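Local atomic coordinates of cytochrome P450 reductase (Amycolatopsis methanolica 239, PDB entry 5OGX), a protein that transfers electrons from NADH, through FAD and a [2Fe-2S] cluster, to the cytochrome P450 partner that O-demethylates guaiacol and other lignin-derived aromatics. Residues Arg12-Glu17 with Gly29-Pro34; Leu22-Leu27 with His98-Leu103. All blocks are in the same frame, centred on the assembly; numbering follows the deposited sequence.

Contact 1. Residues Arg12-Glu17 with Gly29-Pro34. With NA (sodium ion), chain D.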
ATOM      1  N   ARG A  12     -21.927   5.691  12.246  1.00 31.00           N
ATOM      2  CA  ARG A  12     -21.103   6.894  12.270  1.00 30.66           C
ATOM      3  C   ARG A  12     -21.463   7.785  11.089  1.00 28.38           C
ATOM      4  O   ARG A  12     -21.482   7.325   9.944  1.00 36.01           O
ATOM      5  CB  ARG A  12     -19.615   6.529  12.220  1.00 33.02           C
ATOM      6  CG  ARG A  12     -19.053   5.957  13.523  1.00 39.55           C
ATOM      7  CD  ARG A  12     -18.300   7.028  14.322  1.00 56.64           C
ATOM      8  NE  ARG A  12     -16.846   6.879  14.219  1.00 65.15           N
ATOM      9  CZ  ARG A  12     -15.978   7.885  14.304  1.00 66.35           C
ATOM     10  NH1 ARG A  12     -16.406   9.127  14.490  1.00 65.46           N
ATOM     11  NH2 ARG A  12     -14.675   7.651  14.198  1.00 66.84           N
ATOM     12  N   ARG A  13     -21.707   9.066  11.355  1.00 29.41           N
ATOM     13  CA  ARG A  13     -22.055  10.021  10.316  1.00 31.19           C
ATOM     14  C   ARG A  13     -20.903  10.988  10.065  1.00 31.89           C
ATOM     15  O   ARG A  13     -20.233  11.427  11.003  1.00 30.81           O
ATOM     16  CB  ARG A  13     -23.305  10.818  10.705  1.00 30.93           C
ATOM     17  CG  ARG A  13     -23.606  11.996   9.775  1.00 36.72           C
ATOM     18  CD  ARG A  13     -24.493  13.028  10.448  1.00 44.38           C
ATOM     19  NE  ARG A  13     -24.612  14.251   9.654  1.00 44.75           N
ATOM     20  CZ  ARG A  13     -25.635  15.090   9.743  1.00 45.01           C
ATOM     21  NH1 ARG A  13     -26.620  14.823  10.587  1.00 39.86           N
ATOM     22  NH2 ARG A  13     -25.676  16.189   8.994  1.00 43.94           N
ATOM     23  N   VAL A  14     -20.680  11.319   8.794  1.00 30.04           N
ATOM     24  CA  VAL A  14     -19.860  12.461   8.405  1.00 28.16           C
ATOM     25  C   VAL A  14     -20.646  13.262   7.374  1.00 32.67           C
ATOM     26  O   VAL A  14     -21.670  12.816   6.852  1.00 32.42           O
ATOM     27  CB  VAL A  14     -18.476  12.050   7.855  1.00 33.57           C
ATOM     28  CG1 VAL A  14     -17.757  11.130   8.845  1.00 30.64           C
ATOM     29  CG2 VAL A  14     -18.614  11.387   6.509  1.00 29.55           C
ATOM     30  N   ASP A  15     -20.188  14.482   7.111  1.00 27.70           N
ATOM     31  CA  ASP A  15     -20.826  15.309   6.101  1.00 29.26           C
ATOM     32  C   ASP A  15     -19.921  15.365   4.878  1.00 36.33           C
ATOM     33  O   ASP A  15     -18.724  15.648   4.991  1.00 43.45           O
ATOM     34  CB  ASP A  15     -21.146  16.701   6.640  1.00 38.35           C
ATOM     35  CG  ASP A  15     -22.221  16.655   7.704  1.00 49.25           C
ATOM     36  OD1 ASP A  15     -23.390  16.386   7.348  1.00 47.57           O
ATOM     37  OD2 ASP A  15     -21.893  16.848   8.894  1.00 55.37           O
ATOM     38  N   CYS A  16     -20.495  15.045   3.727  1.00 31.51           N
ATOM     39  CA  CYS A  16     -19.765  14.884   2.482  1.00 28.46           C
ATOM     40  C   CYS A  16     -20.161  16.009   1.537  1.00 33.51           C
ATOM     41  O   CYS A  16     -21.350  16.228   1.292  1.00 32.51           O
ATOM     42  CB  CYS A  16     -20.077  13.521   1.861  1.00 30.58           C
ATOM     43  SG  CYS A  16     -19.088  13.109   0.409  1.00 28.54           S
ATOM     44  N   GLU A  17     -19.171  16.734   1.025  1.00 37.65           N
ATOM     45  CA  GLU A  17     -19.467  17.743   0.025  1.00 41.42           C
ATOM     46  C   GLU A  17     -19.939  17.064  -1.260  1.00 40.78           C
ATOM     47  O   GLU A  17     -19.575  15.921  -1.537  1.00 36.50           O
ATOM     48  CB  GLU A  17     -18.239  18.604  -0.245  1.00 47.95           C
ATOM     49  CG  GLU A  17     -17.620  19.174   1.020  1.00 57.51           C
ATOM     50  CD  GLU A  17     -16.757  20.391   0.749  1.00 69.93           C
ATOM     51  OE1 GLU A  17     -16.966  21.050  -0.292  1.00 74.14           O
ATOM     52  OE2 GLU A  17     -15.872  20.690   1.577  1.00 74.17           O
ATOM     53  N   GLY A  29     -12.834  12.180   8.144  1.00 26.53           N
ATOM     54  CA  GLY A  29     -13.447  12.202   9.455  1.00 27.39           C
ATOM     55  C   GLY A  29     -12.918  11.182  10.438  1.00 28.45           C
ATOM     56  O   GLY A  29     -13.483  11.044  11.529  1.00 27.41           O
ATOM     57  N   GLY A  30     -11.854  10.456  10.088  1.00 27.91           N
ATOM     58  CA  GLY A  30     -11.331   9.418  10.955  1.00 25.89           C
ATOM     59  C   GLY A  30     -12.212   8.195  11.068  1.00 25.97           C
ATOM     60  O   GLY A  30     -12.098   7.454  12.048  1.00 25.81           O
ATOM     61  N   VAL A  31     -13.106   7.980  10.100  1.00 20.95           N
ATOM     62  CA  VAL A  31     -14.057   6.870  10.104  1.00 21.01           C
ATOM     63  C   VAL A  31     -13.561   5.868   9.074  1.00 19.92           C
ATOM     64  O   VAL A  31     -13.509   6.184   7.880  1.00 21.21           O
ATOM     65  CB  VAL A  31     -15.480   7.334   9.762  1.00 23.18           C
ATOM     66  CG1 VAL A  31     -16.404   6.125   9.610  1.00 23.34           C
ATOM     67  CG2 VAL A  31     -15.996   8.320  10.805  1.00 26.62           C
ATOM     68  N   TRP A  32     -13.192   4.674   9.526  1.00 18.24           N
ATOM     69  CA  TRP A  32     -12.526   3.725   8.641  1.00 17.63           C
ATOM     70  C   TRP A  32     -13.516   2.954   7.780  1.00 17.74           C
ATOM     71  O   TRP A  32     -14.600   2.566   8.226  1.00 20.80           O
ATOM     72  CB  TRP A  32     -11.695   2.722   9.433  1.00 16.88           C
ATOM     73  CG  TRP A  32     -11.008   1.751   8.508  1.00 18.25           C
ATOM     74  CD1 TRP A  32      -9.910   1.993   7.724  1.00 18.41           C
ATOM     75  CD2 TRP A  32     -11.401   0.405   8.250  1.00 16.70           C
ATOM     76  NE1 TRP A  32      -9.585   0.859   6.998  1.00 18.62           N
ATOM     77  CE2 TRP A  32     -10.486  -0.132   7.316  1.00 18.06           C
ATOM     78  CE3 TRP A  32     -12.441  -0.412   8.739  1.00 17.43           C
ATOM     79  CZ2 TRP A  32     -10.586  -1.441   6.835  1.00 18.29           C
ATOM     80  CZ3 TRP A  32     -12.530  -1.716   8.274  1.00 21.87           C
ATOM     81  CH2 TRP A  32     -11.603  -2.221   7.335  1.00 21.26           C
ATOM     82  N   MET A  33     -13.113   2.705   6.547  1.00 17.70           N
ATOM     83  CA  MET A  33     -13.694   1.624   5.770  1.00 19.18           C
ATOM     84  C   MET A  33     -12.623   1.120   4.821  1.00 17.74           C
ATOM     85  O   MET A  33     -11.650   1.834   4.548  1.00 18.40           O
ATOM     86  CB  MET A  33     -14.932   2.088   5.001  1.00 19.91           C
ATOM     87  CG  MET A  33     -14.636   3.268   4.105  1.00 22.33           C
ATOM     88  SD  MET A  33     -16.006   3.534   2.954  1.00 28.28           S
ATOM     89  CE  MET A  33     -17.436   3.329   4.040  1.00 35.16           C
ATOM     90  N   PRO A  34     -12.750  -0.110   4.329  1.00 17.96           N
ATOM     91  CA  PRO A  34     -11.655  -0.705   3.549  1.00 15.86           C
ATOM     92  C   PRO A  34     -11.337   0.092   2.299  1.00 17.08           C
ATOM     93  O   PRO A  34     -12.221   0.635   1.634  1.00 17.47           O
ATOM     94  CB  PRO A  34     -12.174  -2.103   3.187  1.00 19.34           C
ATOM     95  CG  PRO A  34     -13.338  -2.358   4.068  1.00 26.78           C
ATOM     96  CD  PRO A  34     -13.846  -1.058   4.592  1.00 20.48           C
TER
HETATM   97 NA    NA D 403     -15.141   1.163   1.711  1.00 35.47          NA
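Arg12 and Val14 of the edge strand 12-16 look across at the turn that ends helix 22-28, with CA atoms 7.4 Å apart from Arg12 to Val31 and 6.5 Å from Val14 to Gly29. This is the plant-type [2Fe-2S] ferredoxin domain, a beta-grasp fold, and the turn is a Schellman motif: Gly30, at phi 71°, is its C-prime residue, a conformation that glycine adopts most readily. Gly29 suits its place, since a beta carbon there would run into Val14 CG1. Alternation along the strand sends Arg12 and Val14 toward the turn, while Arg13 turns away and forms a salt bridge with Asp15. Val31 meets both inward residues, chiefly through one methyl, CG2. Anti to its own carbonyl carbon, CG2 lies over the centre of one face of the Arg12 guanidinium, 3.5 Å from CZ, and meets Val14 CG1 tip to tip at 3.9 Å. Bends at chi2 (-100°) and chi3 (-104°) place Arg12 CD and NE, with NE 3.8 Å from Val31 CG2, and the flat group lies across that methyl; NE also makes a weak hydrogen bond to Gly94 O. An alanine in place of Arg12 would probably uncover Val31 CG2 on that side and leave Gly94 O without this weak donor. Beyond the turn, Met33 SD and Pro34 O bind a sodium ion, the sulfur at 2.8 Å from the metal.

Contact 2. Residues Leu22-Leu27 with His98-Leu103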
ATOM      1  N   LEU A  22     -17.429   9.326  -1.081  1.00 22.18           N
ATOM      2  CA  LEU A  22     -17.746   8.731   0.213  1.00 20.62           C
ATOM      3  C   LEU A  22     -16.477   8.342   0.965  1.00 19.12           C
ATOM      4  O   LEU A  22     -16.325   8.642   2.155  1.00 19.92           O
ATOM      5  CB  LEU A  22     -18.639   7.504   0.021  1.00 22.50           C
ATOM      6  CG  LEU A  22     -20.025   7.741  -0.571  1.00 25.16           C
ATOM      7  CD1 LEU A  22     -20.847   6.448  -0.581  1.00 24.13           C
ATOM      8  CD2 LEU A  22     -20.718   8.830   0.208  1.00 30.78           C
ATOM      9  N   LEU A  23     -15.560   7.644   0.293  1.00 20.01           N
ATOM     10  CA  LEU A  23     -14.348   7.202   0.975  1.00 18.96           C
ATOM     11  C   LEU A  23     -13.601   8.381   1.586  1.00 18.67           C
ATOM     12  O   LEU A  23     -13.196   8.333   2.750  1.00 18.38           O
ATOM     13  CB  LEU A  23     -13.438   6.431   0.020  1.00 16.73           C
ATOM     14  CG  LEU A  23     -12.143   5.959   0.714  1.00 15.98           C
ATOM     15  CD1 LEU A  23     -12.426   4.955   1.845  1.00 18.89           C
ATOM     16  CD2 LEU A  23     -11.203   5.355  -0.314  1.00 17.11           C
ATOM     17  N   GLU A  24     -13.403   9.454   0.813  1.00 18.58           N
ATOM     18  CA  GLU A  24     -12.602  10.557   1.329  1.00 19.41           C
ATOM     19  C   GLU A  24     -13.311  11.282   2.459  1.00 23.64           C
ATOM     20  O   GLU A  24     -12.666  11.704   3.424  1.00 22.13           O
ATOM     21  CB  GLU A  24     -12.233  11.513   0.198  1.00 22.62           C
ATOM     22  CG  GLU A  24     -11.248  10.836  -0.730  1.00 26.19           C
ATOM     23  CD  GLU A  24     -10.426  11.790  -1.541  1.00 34.02           C
ATOM     24  OE1 GLU A  24     -10.832  12.968  -1.671  1.00 30.98           O
ATOM     25  OE2 GLU A  24      -9.385  11.339  -2.067  1.00 31.37           O
ATOM     26  N   ALA A  25     -14.636  11.393   2.384  1.00 21.55           N
ATOM     27  CA  ALA A  25     -15.379  11.995   3.483  1.00 22.46           C
ATOM     28  C   ALA A  25     -15.214  11.182   4.766  1.00 21.93           C
ATOM     29  O   ALA A  25     -14.976  11.747   5.841  1.00 23.65           O
ATOM     30  CB  ALA A  25     -16.858  12.129   3.110  1.00 25.05           C
ATOM     31  N   PHE A  26     -15.334   9.848   4.676  1.00 21.22           N
ATOM     32  CA  PHE A  26     -15.191   9.018   5.869  1.00 20.01           C
ATOM     33  C   PHE A  26     -13.767   9.091   6.416  1.00 18.71           C
ATOM     34  O   PHE A  26     -13.568   9.372   7.600  1.00 20.49           O
ATOM     35  CB  PHE A  26     -15.581   7.559   5.580  1.00 18.96           C
ATOM     36  CG  PHE A  26     -17.081   7.346   5.455  1.00 22.97           C
ATOM     37  CD1 PHE A  26     -17.937   7.720   6.481  1.00 25.17           C
ATOM     38  CD2 PHE A  26     -17.624   6.780   4.313  1.00 28.49           C
ATOM     39  CE1 PHE A  26     -19.323   7.554   6.370  1.00 27.04           C
ATOM     40  CE2 PHE A  26     -19.009   6.601   4.195  1.00 27.01           C
ATOM     41  CZ  PHE A  26     -19.855   6.984   5.226  1.00 28.33           C
ATOM     42  N   LEU A  27     -12.754   8.863   5.571  1.00 18.82           N
ATOM     43  CA  LEU A  27     -11.399   8.839   6.122  1.00 18.30           C
ATOM     44  C   LEU A  27     -10.974  10.208   6.645  1.00 20.50           C
ATOM     45  O   LEU A  27     -10.239  10.295   7.636  1.00 21.42           O
ATOM     46  CB  LEU A  27     -10.387   8.340   5.087  1.00 17.89           C
ATOM     47  CG  LEU A  27     -10.567   6.923   4.542  1.00 15.87           C
ATOM     48  CD1 LEU A  27      -9.474   6.629   3.499  1.00 17.80           C
ATOM     49  CD2 LEU A  27     -10.551   5.878   5.653  1.00 16.73           C
ATOM     50  N   HIS A  98      -6.653   6.644  11.557  1.00 23.26           N
ATOM     51  CA  HIS A  98      -5.898   7.875  11.377  1.00 25.06           C
ATOM     52  C   HIS A  98      -6.577   8.734  10.320  1.00 20.40           C
ATOM     53  O   HIS A  98      -6.877   8.238   9.229  1.00 23.67           O
ATOM     54  CB  HIS A  98      -4.466   7.563  10.949  1.00 25.81           C
ATOM     55  CG  HIS A  98      -3.770   6.603  11.857  1.00 28.46           C
ATOM     56  ND1 HIS A  98      -3.525   6.888  13.182  1.00 27.30           N
ATOM     57  CD2 HIS A  98      -3.274   5.362  11.637  1.00 29.85           C
ATOM     58  CE1 HIS A  98      -2.904   5.863  13.742  1.00 28.91           C
ATOM     59  NE2 HIS A  98      -2.743   4.923  12.825  1.00 30.60           N
ATOM     60  N   PRO A  99      -6.815  10.012  10.583  1.00 21.83           N
ATOM     61  CA  PRO A  99      -7.537  10.836   9.610  1.00 22.28           C
ATOM     62  C   PRO A  99      -6.728  11.057   8.340  1.00 24.37           C
ATOM     63  O   PRO A  99      -5.528  11.335   8.378  1.00 21.81           O
ATOM     64  CB  PRO A  99      -7.756  12.155  10.357  1.00 27.10           C
ATOM     65  CG  PRO A  99      -6.577  12.218  11.316  1.00 27.77           C
ATOM     66  CD  PRO A  99      -6.334  10.783  11.740  1.00 25.73           C
ATOM     67  N   LEU A 100      -7.407  10.939   7.210  1.00 19.74           N
ATOM     68  CA  LEU A 100      -6.836  11.362   5.938  1.00 18.22           C
ATOM     69  C   LEU A 100      -6.708  12.877   5.935  1.00 22.85           C
ATOM     70  O   LEU A 100      -7.673  13.579   6.244  1.00 24.78           O
ATOM     71  CB  LEU A 100      -7.738  10.907   4.791  1.00 20.32           C
ATOM     72  CG  LEU A 100      -7.401  11.354   3.369  1.00 19.48           C
ATOM     73  CD1 LEU A 100      -6.046  10.780   2.966  1.00 18.06           C
ATOM     74  CD2 LEU A 100      -8.489  10.872   2.408  1.00 21.51           C
ATOM     75  N   ARG A 101      -5.532  13.399   5.590  1.00 20.33           N
ATOM     76  CA  ARG A 101      -5.408  14.853   5.636  1.00 22.45           C
ATOM     77  C   ARG A 101      -4.459  15.365   4.563  1.00 21.50           C
ATOM     78  O   ARG A 101      -3.679  14.614   3.971  1.00 21.63           O
ATOM     79  CB  ARG A 101      -4.969  15.334   7.023  1.00 28.52           C
ATOM     80  CG  ARG A 101      -3.566  14.943   7.453  1.00 30.85           C
ATOM     81  CD  ARG A 101      -3.281  15.510   8.862  1.00 31.97           C
ATOM     82  NE  ARG A 101      -1.899  15.275   9.280  1.00 31.48           N
ATOM     83  CZ  ARG A 101      -0.859  15.992   8.865  1.00 34.34           C
ATOM     84  NH1 ARG A 101      -1.041  17.004   8.022  1.00 34.31           N
ATOM     85  NH2 ARG A 101       0.367  15.700   9.289  1.00 34.49           N
ATOM     86  N   ASP A 102      -4.563  16.669   4.302  1.00 22.40           N
ATOM     87  CA  ASP A 102      -3.682  17.324   3.339  1.00 22.84           C
ATOM     88  C   ASP A 102      -2.343  17.635   3.988  1.00 29.54           C
ATOM     89  O   ASP A 102      -2.292  18.167   5.102  1.00 30.54           O
ATOM     90  CB  ASP A 102      -4.325  18.604   2.819  1.00 27.02           C
ATOM     91  CG  ASP A 102      -5.709  18.365   2.266  1.00 34.27           C
ATOM     92  OD1 ASP A 102      -5.811  17.685   1.226  1.00 35.69           O
ATOM     93  OD2 ASP A 102      -6.687  18.838   2.881  1.00 35.82           O
ATOM     94  N   LEU A 103      -1.260  17.305   3.295  1.00 24.30           N
ATOM     95  CA  LEU A 103       0.077  17.426   3.858  1.00 23.18           C
ATOM     96  C   LEU A 103       0.759  18.680   3.339  1.00 26.10           C
ATOM     97  O   LEU A 103       0.560  19.084   2.190  1.00 27.60           O
ATOM     98  CB  LEU A 103       0.939  16.212   3.510  1.00 23.45           C
ATOM     99  CG  LEU A 103       0.295  14.854   3.785  1.00 21.55           C
ATOM    100  CD1 LEU A 103       1.249  13.723   3.407  1.00 23.29           C
ATOM    101  CD2 LEU A 103      -0.123  14.767   5.252  1.00 23.56           C
TER
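Leu100 meets Leu27 near the C-terminal end of helix 22-28, where the segment 98-103 passes on its way into strand 101-114. From the Leu100 backbone, CB comes first: it rests 3.7 Å from Leu27 CB. CG, anti to the backbone N (chi1 174°), is set on the Glu24 side, and chi2 (63°) then places the methyls. Of these, CD2 meets the helix, lying 4.1 Å from Leu27 CB and 4.2 Å from Glu24 CG. A leucine suits this place because that one methyl reaches both residues, and Leu194 of strand 187-194 packs against both leucines. Glu24 meets Leu100 through CG alone; its carboxylate OE2 accepts a hydrogen bond from Asn38 ND2 at the cluster. The backbone adds a bond from Leu100 N to Leu27 O (2.9 Å, 161° at the hydrogen), with the donor well above the carbonyl plane. Pro99 CA approaches the same oxygen at 3.4 Å in a CH...O contact. Leu27 O, which also takes Gly30 N of the Schellman turn, thus receives a second N-H donor from a distant part of the chain. Between these segments one backbone bond and apolar contact do the joining, while nearby Asp102 adds a salt bridge to Arg28.

In the fold
Helix 22-28 ties the two contacts together: contact 1 involves the turn that ends it, contact 2 its last turns, and their centres lie 8 Å apart. A probable hydrogen bond of 2.9 Å from Val31 N to Phe26 O passes directly between them. Met33 CE packs on Phe26 CD2 at 3.5 Å, and Met33 CG on Leu23 CD1 at 3.6 Å, so the sodium-binding methionine also packs on one side of the helix. The Leu27 side chain is about 8 Å from the [2Fe-2S] cluster, and that of Glu24 about 3 Å from cluster-binding Asn38. Contact 1 sets the turn against edge strand 12-16; contact 2 sets the helix against the segment entering the six-stranded sheet that carries FAD-binding residues.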